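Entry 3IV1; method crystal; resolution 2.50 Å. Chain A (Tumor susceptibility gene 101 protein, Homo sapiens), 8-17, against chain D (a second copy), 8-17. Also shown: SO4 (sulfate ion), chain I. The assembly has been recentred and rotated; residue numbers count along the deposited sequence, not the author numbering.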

# COMPACT_ATOMS: atom_id res chain seq x y z
N VAL A 8 -20.21 -31.06 14.91
CA VAL A 8 -19.68 -29.73 15.25
C VAL A 8 -18.23 -29.59 14.74
O VAL A 8 -17.88 -28.58 14.16
N SER A 9 -17.42 -30.64 14.93
CA SER A 9 -16.02 -30.69 14.52
C SER A 9 -15.91 -30.72 12.98
O SER A 9 -15.09 -30.00 12.45
N ASP A 10 -16.79 -31.51 12.29
CA ASP A 10 -16.86 -31.59 10.82
C ASP A 10 -17.24 -30.23 10.19
O ASP A 10 -16.65 -29.85 9.17
N LYS A 11 -18.23 -29.52 10.78
CA LYS A 11 -18.71 -28.19 10.35
C LYS A 11 -17.54 -27.19 10.38
O LYS A 11 -17.30 -26.49 9.39
N LEU A 12 -16.82 -27.14 11.52
CA LEU A 12 -15.68 -26.25 11.69
C LEU A 12 -14.60 -26.52 10.63
O LEU A 12 -14.11 -25.56 10.03
N ARG A 13 -14.28 -27.80 10.35
CA ARG A 13 -13.29 -28.19 9.35
C ARG A 13 -13.71 -27.67 7.98
O ARG A 13 -12.89 -27.07 7.28
N TRP A 14 -15.02 -27.80 7.66
CA TRP A 14 -15.64 -27.29 6.44
C TRP A 14 -15.52 -25.74 6.37
O TRP A 14 -15.12 -25.22 5.33
N ARG A 15 -15.79 -25.03 7.50
CA ARG A 15 -15.68 -23.56 7.56
C ARG A 15 -14.25 -23.10 7.40
O ARG A 15 -14.02 -22.09 6.75
N MSE A 16 -13.28 -23.84 8.00
CA MSE A 16 -11.84 -23.54 7.92
C MSE A 16 -11.40 -23.49 6.45
O MSE A 16 -10.73 -22.55 6.04
N LYS A 17 -11.85 -24.48 5.66
CA LYS A 17 -11.57 -24.60 4.23
C LYS A 17 -12.17 -23.41 3.45
O LYS A 17 -11.47 -22.82 2.63
N VAL D 8 -6.04 -36.08 15.84
CA VAL D 8 -5.79 -35.42 14.55
C VAL D 8 -6.66 -34.15 14.42
O VAL D 8 -6.16 -33.09 14.02
N SER D 9 -7.93 -34.26 14.83
CA SER D 9 -8.89 -33.16 14.80
C SER D 9 -8.52 -32.08 15.83
O SER D 9 -8.54 -30.90 15.48
N ASP D 10 -8.13 -32.49 17.05
CA ASP D 10 -7.66 -31.58 18.13
C ASP D 10 -6.38 -30.81 17.71
O ASP D 10 -6.28 -29.63 17.99
N LYS D 11 -5.42 -31.51 17.07
CA LYS D 11 -4.15 -30.95 16.57
C LYS D 11 -4.42 -29.82 15.55
O LYS D 11 -3.83 -28.74 15.67
N LEU D 12 -5.34 -30.05 14.58
CA LEU D 12 -5.75 -29.06 13.58
C LEU D 12 -6.37 -27.80 14.23
O LEU D 12 -6.06 -26.68 13.83
N ARG D 13 -7.24 -28.00 15.24
CA ARG D 13 -7.90 -26.90 15.95
C ARG D 13 -6.83 -26.06 16.65
O ARG D 13 -6.83 -24.82 16.52
N TRP D 14 -5.84 -26.74 17.28
CA TRP D 14 -4.69 -26.12 17.94
C TRP D 14 -3.84 -25.29 16.96
O TRP D 14 -3.52 -24.15 17.27
N ARG D 15 -3.43 -25.90 15.81
CA ARG D 15 -2.61 -25.28 14.78
C ARG D 15 -3.29 -24.05 14.23
O ARG D 15 -2.62 -23.02 14.07
N MSE D 16 -4.63 -24.13 13.98
CA MSE D 16 -5.43 -23.01 13.49
C MSE D 16 -5.35 -21.78 14.42
O MSE D 16 -5.11 -20.69 13.92
N LYS D 17 -5.50 -21.98 15.76
CA LYS D 17 -5.40 -20.92 16.77
C LYS D 17 -4.00 -20.26 16.73
O LYS D 17 -3.92 -19.04 16.74

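The two helices run in the same general direction, crossing at 43°, and Ser9, Leu12 and Met16 of each chain point their CA-to-CB bonds toward the partner. At Ser9 the backbones approach closely, and a small polar side chain suits the narrow gap: both serines adopt t, bringing Ser9(A) OG and Ser9(D) OG to 2.8 Å in a hydrogen bond.

Arg13 starts out sideways in both chains. Its chi1 lies between wells (-141° in A, -129° in D), chi2 is t and chi3 m, a path that carries the guanidinium back along its own helix to Asp10, whose m rotamer meets it. Arg13 NH2 and Asp10 OD1 lie 2.8 Å apart within each chain, a salt bridge, while the guanidinium edge faces the partner's Ser9 OG. The arginine's aliphatic stem is also useful: Leu12(A) CD2 packs 3.8 Å from Arg13(D) CG, and Arg13(A) CG equally far from Leu12(D) CD2. Both leucines are t,p.

Symmetry fails at selenomethionine 16. In chain A it is extended (m,t,t), reaching across so that SE lies 3.9 Å from Leu12(D) CD2; Met16(D) folds (t,p,p), placing its CE 3.6 Å from Met16(A) SE. Flexible, unbranched chains permit this unequal fit.

Outside the contact, Lys11(A) NZ donates a 2.8 Å hydrogen bond to sulfate O4.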

# COMPACT_ATOMS: atom_id res chain seq x y z
CB VAL A 8 -19.86 -29.50 16.77
CG1 VAL A 8 -18.80 -28.61 17.37
CG2 VAL A 8 -21.26 -28.99 17.07
CB SER A 9 -15.33 -31.90 15.15
OG SER A 9 -13.94 -31.91 14.89
CB ASP A 10 -17.89 -32.64 10.39
CG ASP A 10 -17.49 -34.10 10.63
OD1 ASP A 10 -16.38 -34.34 11.15
OD2 ASP A 10 -18.33 -35.00 10.36
CB LYS A 11 -19.82 -27.68 11.30
CG LYS A 11 -21.05 -27.08 10.64
CD LYS A 11 -20.83 -26.04 9.54
CE LYS A 11 -22.12 -25.88 8.76
NZ LYS A 11 -22.04 -24.80 7.74
CB LEU A 12 -15.11 -26.33 13.12
CG LEU A 12 -13.84 -25.46 13.40
CD1 LEU A 12 -14.09 -23.96 13.16
CD2 LEU A 12 -13.32 -25.69 14.80
CB ARG A 13 -13.10 -29.70 9.33
CG ARG A 13 -11.65 -30.15 9.13
CD ARG A 13 -11.48 -31.68 9.19
NE ARG A 13 -12.14 -32.25 10.36
CZ ARG A 13 -13.17 -33.08 10.32
NH1 ARG A 13 -13.64 -33.51 9.16
NH2 ARG A 13 -13.72 -33.51 11.44
CB TRP A 14 -17.12 -27.75 6.35
CG TRP A 14 -17.81 -27.29 5.10
CD1 TRP A 14 -17.73 -27.86 3.86
CD2 TRP A 14 -18.57 -26.09 4.94
NE1 TRP A 14 -18.43 -27.11 2.94
CE2 TRP A 14 -18.95 -26.01 3.58
CE3 TRP A 14 -18.99 -25.08 5.82
CZ2 TRP A 14 -19.73 -24.96 3.08
CZ3 TRP A 14 -19.76 -24.04 5.32
CH2 TRP A 14 -20.12 -23.98 3.97
CB ARG A 15 -16.26 -22.97 8.85
CG ARG A 15 -17.78 -23.06 9.03
CD ARG A 15 -18.16 -22.19 10.21
NE ARG A 15 -19.43 -22.55 10.84
CZ ARG A 15 -19.54 -23.19 12.00
NH1 ARG A 15 -18.46 -23.61 12.65
NH2 ARG A 15 -20.74 -23.45 12.51
CB MSE A 16 -11.00 -24.59 8.67
CG MSE A 16 -10.95 -24.42 10.18
SE MSE A 16 -9.98 -25.93 11.02
CE MSE A 16 -10.01 -25.38 12.90
CB LYS A 17 -12.09 -25.95 3.69
CG LYS A 17 -11.50 -26.34 2.35
CD LYS A 17 -10.25 -27.20 2.49
CE LYS A 17 -9.42 -27.19 1.24
NZ LYS A 17 -8.15 -27.94 1.44
CB VAL D 8 -5.99 -36.47 13.42
CG1 VAL D 8 -6.50 -35.86 12.12
CG2 VAL D 8 -4.72 -37.29 13.21
CB SER D 9 -10.30 -33.70 15.02
OG SER D 9 -11.27 -32.70 14.80
CB ASP D 10 -7.35 -32.37 19.42
CG ASP D 10 -8.55 -32.93 20.17
OD1 ASP D 10 -9.71 -32.71 19.70
OD2 ASP D 10 -8.35 -33.64 21.18
CB LYS D 11 -3.28 -32.07 15.96
CG LYS D 11 -1.82 -31.67 15.69
CD LYS D 11 -1.01 -32.78 15.00
CE LYS D 11 0.01 -33.44 15.89
NZ LYS D 11 0.88 -34.38 15.14
CB LEU D 12 -6.75 -29.68 12.56
CG LEU D 12 -7.21 -28.73 11.43
CD1 LEU D 12 -6.01 -28.23 10.59
CD2 LEU D 12 -8.21 -29.40 10.52
CB ARG D 13 -8.92 -27.46 16.95
CG ARG D 13 -10.29 -26.84 16.83
CD ARG D 13 -11.26 -27.32 17.91
NE ARG D 13 -11.50 -28.74 17.72
CZ ARG D 13 -11.16 -29.70 18.56
NH1 ARG D 13 -10.66 -29.40 19.75
NH2 ARG D 13 -11.34 -30.96 18.23
CB TRP D 14 -3.85 -27.19 18.65
CG TRP D 14 -2.65 -26.64 19.37
CD1 TRP D 14 -2.62 -26.17 20.64
CD2 TRP D 14 -1.32 -26.50 18.85
NE1 TRP D 14 -1.36 -25.75 20.96
CE2 TRP D 14 -0.54 -25.92 19.87
CE3 TRP D 14 -0.72 -26.76 17.61
CZ2 TRP D 14 0.82 -25.63 19.70
CZ3 TRP D 14 0.62 -26.46 17.43
CH2 TRP D 14 1.38 -25.91 18.47
CB ARG D 15 -2.26 -26.28 13.66
CG ARG D 15 -1.17 -27.29 14.06
CD ARG D 15 -0.73 -28.21 12.92
NE ARG D 15 -1.86 -28.97 12.38
CZ ARG D 15 -1.76 -30.12 11.72
NH1 ARG D 15 -0.56 -30.66 11.49
NH2 ARG D 15 -2.84 -30.73 11.28
CB MSE D 16 -6.89 -23.43 13.23
CG MSE D 16 -7.69 -22.43 12.39
SE MSE D 16 -7.03 -22.15 10.52
CE MSE D 16 -7.21 -23.99 9.83
CB LYS D 17 -5.65 -21.48 18.20
CG LYS D 17 -7.09 -21.48 18.70
CD LYS D 17 -7.27 -22.39 19.94
CE LYS D 17 -6.88 -23.85 19.72
NZ LYS D 17 -7.58 -24.81 20.62
S SO4 I . -23.74 -21.23 7.46
O1 SO4 I . -23.28 -21.27 6.07
O2 SO4 I . -22.89 -20.30 8.21
O3 SO4 I . -25.13 -20.75 7.51
O4 SO4 I . -23.67 -22.59 8.05